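Local coordinates for protein prolyl oligopeptidase (Galerina marginata, PDB 5N4B) that cleaves peptide bonds after proline and macrocyclises peptide precursors in the biosynthesis of the amanitin toxins, at residues P13-S18 and D36-L41; V645-V650 and Q678-Q683; K50-Q55 and I692-L697; V600-V605 and L655-I660. The protein carries 1 engineered substitution. All coordinates share one frame; numbering follows the deposited sequence.

Contact 1 (P13-S18 and D36-L41); sequences PSTRRS and DPYQWL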
loop_
_atom_site.group_PDB
_atom_site.type_symbol
_atom_site.label_atom_id
_atom_site.label_comp_id
_atom_site.label_asym_id
_atom_site.label_seq_id
_atom_site.Cartn_x
_atom_site.Cartn_y
_atom_site.Cartn_z
ATOM N N PRO A 13 -27.668 14.620 11.844
ATOM C CA PRO A 13 -27.324 16.022 12.057
ATOM C C PRO A 13 -27.859 16.955 10.985
ATOM O O PRO A 13 -27.886 16.641 9.783
ATOM C CB PRO A 13 -25.784 16.001 12.053
ATOM C CG PRO A 13 -25.424 14.648 12.530
ATOM C CD PRO A 13 -26.466 13.767 11.853
ATOM N N SER A 14 -28.264 18.138 11.438
ATOM C CA SER A 14 -28.668 19.215 10.544
ATOM C C SER A 14 -27.498 19.596 9.647
ATOM O O SER A 14 -26.405 19.887 10.123
ATOM C CB SER A 14 -29.073 20.409 11.414
ATOM O OG SER A 14 -29.344 21.555 10.622
ATOM N N THR A 15 -27.720 19.541 8.342
ATOM C CA THR A 15 -26.648 19.709 7.356
ATOM C C THR A 15 -27.130 20.662 6.281
ATOM O O THR A 15 -27.984 20.304 5.465
ATOM C CB THR A 15 -26.238 18.380 6.756
ATOM O OG1 THR A 15 -25.913 17.507 7.827
ATOM C CG2 THR A 15 -25.007 18.511 5.860
ATOM N N ARG A 16 -26.579 21.872 6.288
ATOM C CA ARG A 16 -26.983 22.897 5.344
ATOM C C ARG A 16 -26.786 22.418 3.921
ATOM O O ARG A 16 -25.830 21.710 3.618
ATOM C CB ARG A 16 -26.104 24.145 5.575
ATOM C CG ARG A 16 -26.405 25.295 4.638
ATOM C CD ARG A 16 -25.756 26.570 5.178
ATOM N NE ARG A 16 -24.299 26.504 5.159
ATOM C CZ ARG A 16 -23.550 26.882 4.127
ATOM N NH1 ARG A 16 -24.104 27.374 3.019
ATOM N NH2 ARG A 16 -22.245 26.782 4.197
ATOM N N ARG A 17 -27.705 22.803 3.031
ATOM C CA ARG A 17 -27.603 22.560 1.597
ATOM C C ARG A 17 -27.434 23.892 0.916
ATOM O O ARG A 17 -28.346 24.737 0.950
ATOM C CB ARG A 17 -28.827 21.851 1.041
ATOM C CG ARG A 17 -28.941 20.416 1.552
ATOM C CD ARG A 17 -30.266 19.739 1.174
ATOM N NE ARG A 17 -30.467 19.691 -0.265
ATOM C CZ ARG A 17 -29.908 18.823 -1.100
ATOM N NH1 ARG A 17 -29.066 17.899 -0.660
ATOM N NH2 ARG A 17 -30.194 18.838 -2.400
ATOM N N SER A 18 -26.278 24.106 0.322
ATOM C CA SER A 18 -26.041 25.349 -0.381
ATOM C C SER A 18 -26.690 25.322 -1.752
ATOM O O SER A 18 -27.209 24.304 -2.221
ATOM C CB SER A 18 -24.559 25.618 -0.491
ATOM O OG SER A 18 -24.025 24.865 -1.572
ATOM N N ASP A 36 -24.178 20.963 -6.197
ATOM C CA ASP A 36 -23.227 20.459 -5.197
ATOM C C ASP A 36 -23.564 21.134 -3.868
ATOM O O ASP A 36 -22.813 21.977 -3.364
ATOM C CB ASP A 36 -21.779 20.692 -5.620
ATOM C CG ASP A 36 -20.772 19.715 -4.934
ATOM O OD1 ASP A 36 -21.129 18.525 -4.719
ATOM O OD2 ASP A 36 -19.626 20.134 -4.655
ATOM N N PRO A 37 -24.692 20.754 -3.260
ATOM C CA PRO A 37 -25.156 21.429 -2.046
ATOM C C PRO A 37 -24.239 21.247 -0.875
ATOM O O PRO A 37 -24.373 21.969 0.126
ATOM C CB PRO A 37 -26.540 20.793 -1.784
ATOM C CG PRO A 37 -26.496 19.508 -2.515
ATOM C CD PRO A 37 -25.645 19.746 -3.731
ATOM N N TYR A 38 -23.333 20.253 -0.937
ATOM C CA TYR A 38 -22.379 20.005 0.136
ATOM C C TYR A 38 -20.960 20.435 -0.247
ATOM O O TYR A 38 -19.976 19.967 0.353
ATOM C CB TYR A 38 -22.445 18.532 0.607
ATOM C CG TYR A 38 -23.875 18.162 0.998
ATOM C CD1 TYR A 38 -24.558 18.851 2.000
ATOM C CD2 TYR A 38 -24.554 17.139 0.327
ATOM C CE1 TYR A 38 -25.852 18.533 2.312
ATOM C CE2 TYR A 38 -25.839 16.831 0.642
ATOM C CZ TYR A 38 -26.496 17.507 1.620
ATOM O OH TYR A 38 -27.827 17.192 1.898
ATOM N N GLN A 39 -20.836 21.346 -1.209
ATOM C CA GLN A 39 -19.518 21.877 -1.560
ATOM C C GLN A 39 -18.804 22.415 -0.338
ATOM O O GLN A 39 -17.576 22.319 -0.242
ATOM C CB GLN A 39 -19.648 22.955 -2.651
ATOM C CG GLN A 39 -18.288 23.549 -3.081
ATOM C CD GLN A 39 -17.750 24.560 -2.080
ATOM O OE1 GLN A 39 -18.515 25.319 -1.478
ATOM N NE2 GLN A 39 -16.425 24.560 -1.861
ATOM N N TRP A 40 -19.556 22.967 0.615
ATOM C CA TRP A 40 -18.980 23.578 1.806
ATOM C C TRP A 40 -18.273 22.566 2.704
ATOM O O TRP A 40 -17.420 22.954 3.497
ATOM C CB TRP A 40 -20.033 24.380 2.566
ATOM C CG TRP A 40 -21.180 23.583 3.062
ATOM C CD1 TRP A 40 -22.317 23.285 2.387
ATOM C CD2 TRP A 40 -21.276 22.979 4.341
ATOM N NE1 TRP A 40 -23.134 22.506 3.198
ATOM C CE2 TRP A 40 -22.519 22.319 4.402
ATOM C CE3 TRP A 40 -20.443 22.946 5.463
ATOM C CZ2 TRP A 40 -22.951 21.641 5.536
ATOM C CZ3 TRP A 40 -20.870 22.266 6.585
ATOM C CH2 TRP A 40 -22.109 21.615 6.615
ATOM N N LEU A 41 -18.556 21.277 2.564
ATOM C CA LEU A 41 -17.850 20.243 3.317
ATOM C C LEU A 41 -16.465 19.993 2.784
ATOM O O LEU A 41 -15.736 19.185 3.367
ATOM C CB LEU A 41 -18.683 18.947 3.353
ATOM C CG LEU A 41 -19.851 19.021 4.332
ATOM C CD1 LEU A 41 -20.817 17.831 4.167
ATOM C CD2 LEU A 41 -19.342 19.040 5.787
HETATM O O HOH W 1 -28.798 17.945 4.264
HETATM O O HOH W 2 -21.034 25.697 -1.017
#

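Contact 2 (V645-V650 and Q678-Q683); sequences VRTDKV and QHNVPQ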
loop_
_atom_site.group_PDB
_atom_site.type_symbol
_atom_site.label_atom_id
_atom_site.label_comp_id
_atom_site.label_asym_id
_atom_site.label_seq_id
_atom_site.Cartn_x
_atom_site.Cartn_y
_atom_site.Cartn_z
ATOM N N VAL A 645 -26.884 8.650 -5.787
ATOM C CA VAL A 645 -27.720 8.200 -4.673
ATOM C C VAL A 645 -29.177 8.427 -5.037
ATOM O O VAL A 645 -29.518 9.443 -5.635
ATOM C CB VAL A 645 -27.340 8.947 -3.387
ATOM C CG1 VAL A 645 -28.246 8.508 -2.267
ATOM C CG2 VAL A 645 -25.887 8.723 -3.042
ATOM N N ARG A 646 -30.016 7.434 -4.766
ATOM C CA ARG A 646 -31.447 7.473 -5.045
ATOM C C ARG A 646 -32.211 7.616 -3.739
ATOM O O ARG A 646 -31.674 7.504 -2.647
ATOM C CB ARG A 646 -31.876 6.181 -5.753
ATOM C CG ARG A 646 -31.229 5.931 -7.080
ATOM C CD ARG A 646 -31.708 4.596 -7.684
ATOM N NE ARG A 646 -33.148 4.578 -7.994
ATOM C CZ ARG A 646 -33.677 4.873 -9.180
ATOM N NH1 ARG A 646 -32.903 5.193 -10.202
ATOM N NH2 ARG A 646 -34.993 4.801 -9.356
ATOM N N THR A 647 -33.519 7.856 -3.880
ATOM C CA THR A 647 -34.400 7.981 -2.729
ATOM C C THR A 647 -35.217 6.738 -2.468
ATOM O O THR A 647 -36.056 6.754 -1.561
ATOM C CB THR A 647 -35.366 9.161 -2.872
ATOM O OG1 THR A 647 -36.186 9.016 -4.042
ATOM C CG2 THR A 647 -34.655 10.482 -2.911
ATOM N N ASP A 648 -35.130 5.725 -3.333
ATOM C CA ASP A 648 -36.051 4.590 -3.318
ATOM C C ASP A 648 -35.393 3.247 -3.024
ATOM O O ASP A 648 -36.050 2.216 -3.218
ATOM C CB ASP A 648 -36.856 4.534 -4.622
ATOM C CG ASP A 648 -36.016 4.268 -5.832
ATOM O OD1 ASP A 648 -34.744 4.253 -5.743
ATOM O OD2 ASP A 648 -36.632 4.186 -6.957
ATOM N N LYS A 649 -34.106 3.215 -2.646
ATOM C CA LYS A 649 -33.423 1.952 -2.365
ATOM C C LYS A 649 -32.978 1.924 -0.907
ATOM O O LYS A 649 -32.303 2.852 -0.449
ATOM C CB LYS A 649 -32.209 1.798 -3.287
ATOM C CG LYS A 649 -31.472 0.511 -3.182
ATOM C CD LYS A 649 -30.210 0.432 -4.090
ATOM C CE LYS A 649 -30.551 0.276 -5.526
ATOM N NZ LYS A 649 -29.328 0.040 -6.309
ATOM N N VAL A 650 -33.292 0.834 -0.205
ATOM C CA VAL A 650 -32.797 0.641 1.153
ATOM C C VAL A 650 -31.292 0.399 1.085
ATOM O O VAL A 650 -30.823 -0.448 0.307
ATOM C CB VAL A 650 -33.538 -0.509 1.841
ATOM C CG1 VAL A 650 -32.893 -0.850 3.167
ATOM C CG2 VAL A 650 -35.021 -0.159 2.077
ATOM N N GLN A 678 -27.663 10.618 3.887
ATOM C CA GLN A 678 -28.567 11.030 4.963
ATOM C C GLN A 678 -29.648 11.959 4.488
ATOM O O GLN A 678 -30.735 11.937 5.062
ATOM C CB GLN A 678 -27.777 11.632 6.137
ATOM C CG GLN A 678 -26.855 10.639 6.839
ATOM C CD GLN A 678 -25.982 11.283 7.932
ATOM O OE1 GLN A 678 -25.983 12.512 8.122
ATOM N NE2 GLN A 678 -25.223 10.455 8.660
ATOM N N HIS A 679 -29.408 12.711 3.417
ATOM C CA HIS A 679 -30.446 13.561 2.838
ATOM C C HIS A 679 -31.455 12.750 2.029
ATOM O O HIS A 679 -32.649 13.058 2.012
ATOM C CB HIS A 679 -29.788 14.570 1.921
ATOM C CG HIS A 679 -30.761 15.327 1.092
ATOM N ND1 HIS A 679 -31.551 16.319 1.610
ATOM C CD2 HIS A 679 -31.036 15.267 -0.231
ATOM C CE1 HIS A 679 -32.301 16.818 0.647
ATOM N NE2 HIS A 679 -32.001 16.207 -0.480
ATOM N N ASN A 680 -30.988 11.761 1.280
ATOM C CA ASN A 680 -31.842 11.045 0.356
ATOM C C ASN A 680 -32.680 9.978 1.038
ATOM O O ASN A 680 -33.855 9.800 0.653
ATOM C CB ASN A 680 -31.012 10.430 -0.757
ATOM C CG ASN A 680 -30.770 11.395 -1.855
ATOM O OD1 ASN A 680 -31.637 11.620 -2.714
ATOM N ND2 ASN A 680 -29.617 12.024 -1.833
ATOM N N VAL A 681 -32.121 9.244 2.007
ATOM C CA VAL A 681 -32.862 8.182 2.709
ATOM C C VAL A 681 -32.768 8.401 4.211
ATOM O O VAL A 681 -32.252 7.548 4.948
ATOM C CB VAL A 681 -32.448 6.774 2.252
ATOM C CG1 VAL A 681 -32.923 6.528 0.826
ATOM C CG2 VAL A 681 -30.941 6.596 2.316
ATOM N N PRO A 682 -33.260 9.536 4.714
ATOM C CA PRO A 682 -33.114 9.801 6.141
ATOM C C PRO A 682 -33.763 8.745 6.999
ATOM O O PRO A 682 -33.285 8.463 8.112
ATOM C CB PRO A 682 -33.787 11.172 6.289
ATOM C CG PRO A 682 -34.713 11.266 5.107
ATOM C CD PRO A 682 -33.955 10.611 3.999
ATOM N N GLN A 683 -34.849 8.148 6.522
ATOM C CA GLN A 683 -35.561 7.128 7.272
ATOM C C GLN A 683 -35.065 5.731 6.963
ATOM O O GLN A 683 -35.721 4.742 7.272
ATOM C CB GLN A 683 -37.065 7.227 7.028
ATOM C CG GLN A 683 -37.624 8.640 7.250
ATOM C CD GLN A 683 -37.398 9.164 8.640
ATOM O OE1 GLN A 683 -37.505 8.425 9.610
ATOM N NE2 GLN A 683 -37.134 10.470 8.740
HETATM O O HOH W 3 -31.556 11.393 -5.404
#

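Contact 3 (K50-Q55 and I692-L697); sequences KWTTAQ and IDKSWL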
loop_
_atom_site.group_PDB
_atom_site.type_symbol
_atom_site.label_atom_id
_atom_site.label_comp_id
_atom_site.label_asym_id
_atom_site.label_seq_id
_atom_site.Cartn_x
_atom_site.Cartn_y
_atom_site.Cartn_z
ATOM N N LYS A 50 -18.523 21.631 13.624
ATOM C CA LYS A 50 -19.758 21.273 14.319
ATOM C C LYS A 50 -20.384 20.041 13.681
ATOM O O LYS A 50 -20.883 19.145 14.375
ATOM C CB LYS A 50 -20.760 22.425 14.354
ATOM C CG LYS A 50 -20.386 23.532 15.342
ATOM C CD LYS A 50 -21.366 24.721 15.280
ATOM C CE LYS A 50 -20.866 25.898 16.133
ATOM N NZ LYS A 50 -21.780 27.088 16.059
ATOM N N TRP A 51 -20.348 19.978 12.366
ATOM C CA TRP A 51 -20.932 18.852 11.651
ATOM C C TRP A 51 -20.137 17.578 11.882
ATOM O O TRP A 51 -20.718 16.521 12.162
ATOM C CB TRP A 51 -21.038 19.170 10.173
ATOM C CG TRP A 51 -21.647 18.083 9.293
ATOM C CD1 TRP A 51 -22.972 17.908 8.992
ATOM C CD2 TRP A 51 -20.949 17.035 8.625
ATOM N NE1 TRP A 51 -23.129 16.801 8.183
ATOM C CE2 TRP A 51 -21.896 16.248 7.943
ATOM C CE3 TRP A 51 -19.616 16.681 8.557
ATOM C CZ2 TRP A 51 -21.532 15.136 7.189
ATOM C CZ3 TRP A 51 -19.263 15.569 7.820
ATOM C CH2 TRP A 51 -20.220 14.820 7.140
ATOM N N THR A 52 -18.811 17.642 11.791
ATOM C CA THR A 52 -18.035 16.429 12.005
ATOM C C THR A 52 -18.164 15.936 13.437
ATOM O O THR A 52 -18.191 14.719 13.668
ATOM C CB THR A 52 -16.553 16.608 11.638
ATOM O OG1 THR A 52 -15.972 17.655 12.421
ATOM C CG2 THR A 52 -16.379 16.940 10.178
ATOM N N THR A 53 -18.199 16.869 14.401
ATOM C CA THR A 53 -18.380 16.513 15.797
ATOM C C THR A 53 -19.729 15.850 16.008
ATOM O O THR A 53 -19.821 14.792 16.641
ATOM C CB THR A 53 -18.242 17.763 16.670
ATOM O OG1 THR A 53 -16.914 18.253 16.549
ATOM C CG2 THR A 53 -18.533 17.427 18.134
ATOM N N ALA A 54 -20.792 16.425 15.418
ATOM C CA ALA A 54 -22.125 15.834 15.529
ATOM C C ALA A 54 -22.165 14.429 14.907
ATOM O O ALA A 54 -22.782 13.507 15.460
ATOM C CB ALA A 54 -23.199 16.715 14.883
ATOM N N GLN A 55 -21.515 14.242 13.762
ATOM C CA GLN A 55 -21.541 12.924 13.139
ATOM C C GLN A 55 -20.754 11.919 13.968
ATOM O O GLN A 55 -21.196 10.786 14.170
ATOM C CB GLN A 55 -20.913 12.996 11.753
ATOM C CG GLN A 55 -21.727 13.742 10.666
ATOM C CD GLN A 55 -22.972 13.013 10.197
ATOM O OE1 GLN A 55 -23.199 11.844 10.506
ATOM N NE2 GLN A 55 -23.784 13.715 9.492
ATOM N N ILE A 692 -14.713 9.956 12.338
ATOM C CA ILE A 692 -13.763 10.947 11.853
ATOM C C ILE A 692 -12.659 11.045 12.893
ATOM O O ILE A 692 -12.855 11.656 13.955
ATOM C CB ILE A 692 -14.411 12.314 11.611
ATOM C CG1 ILE A 692 -15.595 12.151 10.636
ATOM C CG2 ILE A 692 -13.344 13.255 11.056
ATOM C CD1 ILE A 692 -16.663 13.201 10.653
ATOM N N ASP A 693 -11.502 10.477 12.600
ATOM C CA ASP A 693 -10.378 10.573 13.529
ATOM C C ASP A 693 -9.732 11.941 13.365
ATOM O O ASP A 693 -9.241 12.252 12.282
ATOM C CB ASP A 693 -9.389 9.444 13.260
ATOM C CG ASP A 693 -8.239 9.380 14.293
ATOM O OD1 ASP A 693 -7.931 10.404 14.936
ATOM O OD2 ASP A 693 -7.629 8.300 14.464
ATOM N N LYS A 694 -9.703 12.740 14.432
ATOM C CA LYS A 694 -9.250 14.135 14.335
ATOM C C LYS A 694 -7.772 14.326 14.664
ATOM O O LYS A 694 -7.299 15.458 14.651
ATOM C CB LYS A 694 -10.171 15.011 15.165
ATOM C CG LYS A 694 -11.532 15.092 14.441
ATOM C CD LYS A 694 -12.539 15.961 15.099
ATOM C CE LYS A 694 -13.699 16.185 14.150
ATOM N NZ LYS A 694 -14.737 16.940 14.857
ATOM N N SER A 695 -7.018 13.252 14.880
ATOM C CA SER A 695 -5.572 13.335 14.930
ATOM C C SER A 695 -5.069 13.473 13.510
ATOM O O SER A 695 -5.396 12.649 12.652
ATOM C CB SER A 695 -4.989 12.099 15.592
ATOM O OG SER A 695 -3.561 12.167 15.637
ATOM N N TRP A 696 -4.314 14.521 13.246
ATOM C CA TRP A 696 -3.848 14.833 11.899
ATOM C C TRP A 696 -2.536 14.117 11.662
ATOM O O TRP A 696 -1.452 14.633 11.983
ATOM C CB TRP A 696 -3.719 16.340 11.715
ATOM C CG TRP A 696 -3.542 16.756 10.253
ATOM C CD1 TRP A 696 -2.535 16.420 9.433
ATOM C CD2 TRP A 696 -4.446 17.531 9.482
ATOM N NE1 TRP A 696 -2.724 16.959 8.181
ATOM C CE2 TRP A 696 -3.893 17.656 8.185
ATOM C CE3 TRP A 696 -5.659 18.137 9.762
ATOM C CZ2 TRP A 696 -4.531 18.355 7.165
ATOM C CZ3 TRP A 696 -6.289 18.839 8.782
ATOM C CH2 TRP A 696 -5.729 18.928 7.476
ATOM N N LEU A 697 -2.620 12.939 11.065
ATOM C CA LEU A 697 -1.425 12.149 10.813
ATOM C C LEU A 697 -0.535 12.865 9.809
ATOM O O LEU A 697 -1.011 13.370 8.779
ATOM C CB LEU A 697 -1.857 10.798 10.258
ATOM C CG LEU A 697 -2.591 9.864 11.226
ATOM C CD1 LEU A 697 -3.067 8.647 10.437
ATOM C CD2 LEU A 697 -1.715 9.479 12.422
#

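Contact 4 (V600-V605 and L655-I660); sequences VPEGGV and LITVNI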
loop_
_atom_site.group_PDB
_atom_site.type_symbol
_atom_site.label_atom_id
_atom_site.label_comp_id
_atom_site.label_asym_id
_atom_site.label_seq_id
_atom_site.Cartn_x
_atom_site.Cartn_y
_atom_site.Cartn_z
ATOM N N VAL A 600 -18.428 -0.903 4.957
ATOM C CA VAL A 600 -17.425 -0.103 5.690
ATOM C C VAL A 600 -16.413 0.436 4.682
ATOM O O VAL A 600 -15.392 -0.220 4.400
ATOM C CB VAL A 600 -16.769 -0.859 6.856
ATOM C CG1 VAL A 600 -15.738 0.067 7.518
ATOM C CG2 VAL A 600 -17.821 -1.274 7.822
ATOM N N PRO A 601 -16.672 1.606 4.068
ATOM C CA PRO A 601 -15.671 2.260 3.209
ATOM C C PRO A 601 -14.736 3.104 4.041
ATOM O O PRO A 601 -15.204 3.919 4.849
ATOM C CB PRO A 601 -16.530 3.106 2.268
ATOM C CG PRO A 601 -17.738 3.442 3.113
ATOM C CD PRO A 601 -17.952 2.339 4.096
ATOM N N GLU A 602 -13.433 2.944 3.847
ATOM C CA GLU A 602 -12.401 3.634 4.644
ATOM C C GLU A 602 -11.630 4.608 3.751
ATOM O O GLU A 602 -11.028 4.208 2.763
ATOM C CB GLU A 602 -11.441 2.634 5.280
ATOM C CG GLU A 602 -12.127 1.613 6.149
ATOM C CD GLU A 602 -11.152 0.596 6.753
ATOM O OE1 GLU A 602 -9.971 0.968 7.022
ATOM O OE2 GLU A 602 -11.540 -0.538 7.033
ATOM N N GLY A 603 -11.628 5.883 4.101
ATOM C CA GLY A 603 -10.866 6.858 3.328
ATOM C C GLY A 603 -11.082 6.806 1.835
ATOM O O GLY A 603 -10.115 6.918 1.059
ATOM N N GLY A 604 -12.331 6.649 1.412
ATOM C CA GLY A 604 -12.636 6.380 0.025
ATOM C C GLY A 604 -12.834 7.604 -0.841
ATOM O O GLY A 604 -13.258 8.683 -0.393
ATOM N N VAL A 605 -12.527 7.445 -2.124
ATOM C CA VAL A 605 -12.921 8.436 -3.133
ATOM C C VAL A 605 -14.423 8.265 -3.357
ATOM O O VAL A 605 -14.943 7.147 -3.308
ATOM C CB VAL A 605 -12.139 8.205 -4.433
ATOM C CG1 VAL A 605 -12.628 9.065 -5.537
ATOM C CG2 VAL A 605 -10.646 8.393 -4.188
ATOM N N LEU A 655 -20.907 2.168 7.919
ATOM C CA LEU A 655 -20.023 2.874 8.842
ATOM C C LEU A 655 -18.844 3.339 8.012
ATOM O O LEU A 655 -18.003 2.538 7.586
ATOM C CB LEU A 655 -19.546 2.011 9.980
ATOM C CG LEU A 655 -18.553 2.712 10.924
ATOM C CD1 LEU A 655 -19.227 3.866 11.657
ATOM C CD2 LEU A 655 -17.998 1.756 11.937
ATOM N N ILE A 656 -18.816 4.611 7.673
ATOM C CA ILE A 656 -17.724 5.207 6.893
ATOM C C ILE A 656 -16.661 5.660 7.875
ATOM O O ILE A 656 -16.994 6.141 8.969
ATOM C CB ILE A 656 -18.274 6.386 6.062
ATOM C CG1 ILE A 656 -19.470 5.932 5.210
ATOM C CG2 ILE A 656 -17.182 7.012 5.243
ATOM C CD1 ILE A 656 -19.902 6.873 4.140
ATOM N N THR A 657 -15.415 5.499 7.540
ATOM C CA THR A 657 -14.340 5.942 8.434
ATOM C C THR A 657 -13.344 6.771 7.641
ATOM O O THR A 657 -12.991 6.417 6.515
ATOM C CB THR A 657 -13.656 4.787 9.219
ATOM O OG1 THR A 657 -12.872 3.997 8.334
ATOM C CG2 THR A 657 -14.709 3.855 9.855
ATOM N N VAL A 658 -12.912 7.887 8.228
ATOM C CA VAL A 658 -11.894 8.729 7.636
ATOM C C VAL A 658 -10.958 9.255 8.706
ATOM O O VAL A 658 -11.290 9.306 9.886
ATOM C CB VAL A 658 -12.444 9.913 6.795
ATOM C CG1 VAL A 658 -13.314 9.426 5.635
ATOM C CG2 VAL A 658 -13.172 10.902 7.697
ATOM N N ASN A 659 -9.787 9.719 8.248
ATOM C CA ASN A 659 -8.795 10.429 9.054
ATOM C C ASN A 659 -8.750 11.863 8.564
ATOM O O ASN A 659 -8.609 12.106 7.369
ATOM C CB ASN A 659 -7.436 9.722 8.896
ATOM C CG ASN A 659 -7.454 8.274 9.456
ATOM O OD1 ASN A 659 -7.996 8.038 10.545
ATOM N ND2 ASN A 659 -6.879 7.311 8.723
ATOM N N ILE A 660 -8.918 12.819 9.481
ATOM C CA ILE A 660 -9.115 14.219 9.088
ATOM C C ILE A 660 -7.964 14.763 8.263
ATOM O O ILE A 660 -8.189 15.578 7.367
ATOM C CB ILE A 660 -9.406 15.077 10.327
ATOM C CG1 ILE A 660 -10.033 16.415 9.952
ATOM C CG2 ILE A 660 -8.142 15.336 11.097
ATOM C CD1 ILE A 660 -11.397 16.318 9.334
#

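Contact 1 (P13-S18 and D36-L41)
Three clear hydrogen bonds join 13-18 to 36-41. The straightest runs between backbones: Ser18 N donates to Pro37 O at 2.9 Å (169° at the hydrogen), in the carbonyl plane and on a lone pair. Trp40 NE1 donates to Arg16 O at 2.8 Å; the oxygen sits at the indole edge, near the ring plane, but NE1 stands above the carbonyl plane and the bond bends to 144°. Arg17 NH1 reaches Tyr38 OH at 2.9 Å, the hydroxyl lying in the guanidinium plane. A water joins that hydroxyl (2.7 Å from Tyr38 OH) to the carbonyl oxygen of Thr15.

Asp36 to Gln39 form a type I beta turn, in which the ring of Pro37 fixes a backbone angle the turn needs, and 3-10 geometry follows before helix 46-64. As in other prolyl oligopeptidases, this N-terminal region packs on the catalytic domain: Tyr38 lies on helix 668-680, and Asp36 forms a salt bridge with Lys672.

The cation-pi contact is carried by Arg16. With CG anti to the backbone N and the chain bent at chi3, its guanidinium stacks over the indole of Trp40, planes 29° apart and CZ 4.3 Å from the centroid of the five-membered ring. Arg16 NE has a second partner, the carboxylate of Glu47, while Leu41 CG sits over the opposite indole face, toward its rim.

Van der Waals packing completes the contact. Thr15 CG2, anti to its backbone N, touches Tyr38 CE1 at 3.6 Å and also meets the benzo part of Trp40. CB and CG of Pro37 lie over one face of the Arg17 guanidinium, the two side chains running side by side.

Contact 2 (V645-V650 and Q678-Q683)
Van der Waals packing makes up the direct contact, and Asn680, in the last turn of helix 668-680, is its hub. Its CB rests against Val645 CG1 at 3.7 Å, the two side chains crossing obliquely, and also against Arg646 O at 3.5 Å. From another side Thr647 offers its methyl rather than its hydroxyl: CG2, anti to the carbonyl carbon, comes to 3.2 Å from Asn680 OD1. Val681, the first residue to leave the helical conformation, reaches across with CG1 to Arg646 O at 3.8 Å; a branched apolar side chain suits this place over the turning backbone of 645-650.

Polar links are indirect. One water donates to Val645 O (2.8 Å) and to Asn680 OD1 (2.7 Å), while ND2 of the same amide bonds to Thr676 O one helical turn back, so both ends of the amide are held.

Within 645-650, Arg646 grips Asp648 side-on, NE to OD1 at 2.8 Å and NH2 to OD2, each oxygen using its syn lone pair. Lys649 NZ turns to Val589 O and Ala591 O.

With ions paired within the loop and water carrying the polar link, the chemistry is that of a surface contact joining a loop to a helix end by shape rather than by charge.

Contact 3 (K50-Q55 and I692-L697)
Lys694 and Ile692 point from the same chain segment toward helix 46-64 and meet Thr52 in different ways. Lys694 approaches as a straight arm: CG is anti to the carbonyl carbon, the chain is extended beyond it, and NZ donates to Thr52 OG1 at 2.8 Å, crossing the threonine obliquely. Thr52 holds OG1 in the crowded position between its backbone N and carbonyl carbon (chi1 59°), from where the hydroxyl also bonds to Asp49 O. Lysine suits this exposed position: its methylenes span the gap between strand end and helix and bring the ammonium to the threonine hydroxyl. Thr53 OG1 is 3.1 Å from Lys694 NZ, but the angle is poor for a hydrogen bond, and this hydroxyl too is taken by Asp49 O.

Ile692 meets Thr52 at about a right angle. Its CD1 presses on Thr52 CB at 3.5 Å and on the methyl CG2 at 3.8 Å, so one threonine serves a charge with its oxygen and a hydrocarbon with its carbons. This joins the helix of the N-terminal region to strand 688-693, the outermost on its side of the alpha/beta-hydrolase sheet. Phe671 of helix 668-680 touches both Thr52 and Ile692, and the Ile692 side chain lies about 9 Å from that of the catalytic Asp662.

Asp693 OD1 accepts from Ser695 N at 3.0 Å, an Asx turn just where the strand ends, while OD2 forms a salt bridge with Lys703. On the helix, Gln55 CG lies 3.6 Å above the centre of the Trp51 ring, whose indole also meets Phe671 edge-to-face.

Contact 4 (V600-V605 and L655-I660)
Thr657 keeps OG1 in the crowded position between its backbone N and carbonyl carbon (chi1 71°), while Glu602 sets CG anti to its own carbonyl carbon and then runs extended. With the two residues bridged in parallel strands, these torsions leave the side chains side by side, pointing the same way, with Glu602 CG 3.3 Å from Thr657 OG1. Gly603 takes a positive phi of 49°, easily adopted without a side chain, and there the chain turns out of the strand.

Two backbone bonds bridge Glu602 with Thr657: Thr657 N donates to Pro601 O at 3.1 Å, and Gly603 N donates to Thr657 O at 2.8 Å, nearly along the C=O axis. The strands run 13° from parallel, as neighbours within the alpha/beta-hydrolase sheet. Leaving the strand here brings the chain close to the charge relay: Gly603 comes within about 4 Å of the side chain of Asp662 and about 6 Å of that of Ala578 (nearest atoms), the engineered replacement at the nucleophile position. OE2 of Glu602 forms a salt bridge with Lys715 and a hydrogen bond with Asn575, while OE1 hydrogen-bonds a polar side chain of the bound peptide.

On the face holding Pro601 and Ile656, Pro601 CG packs on Ile656 CG1 at 3.7 Å, with helix 579-590 against Pro601 and helix 668-680 against Ile656. A proline has no N-H to give, and Leu655 O opposite is buried without a hydrogen-bond partner. Carbon fills its surroundings instead, Val600 CA standing 3.3 Å from Leu655 O and Pro601 CD 3.5 Å from it; the Val600 CA-H points well at the oxygen.

In the fold
All four contacts lie on the same side of the chain's centre. Contacts 3 and 4 are closest, their centres about 12 Å apart and their strands 688-693 and 653-659 adjacent in one sheet, where Asp693 N probably bonds to Val658 O (3.0 Å). Contact 4 lies next to the charge relay; contacts 1 and 2 are remote from it. Helix 668-680 links contacts 1 and 2: Tyr38 OH packs on His679 CB at 3.3 Å. Gln678 OE1 probably accepts from Gln55 NE2 (2.9 Å), tying contact 2 to contact 3. Both of these pairs cross from the N-terminal region to the catalytic domain. Contact 1 meets contact 3 through Leu41 CD2 on Trp51 CE3 (3.6 Å).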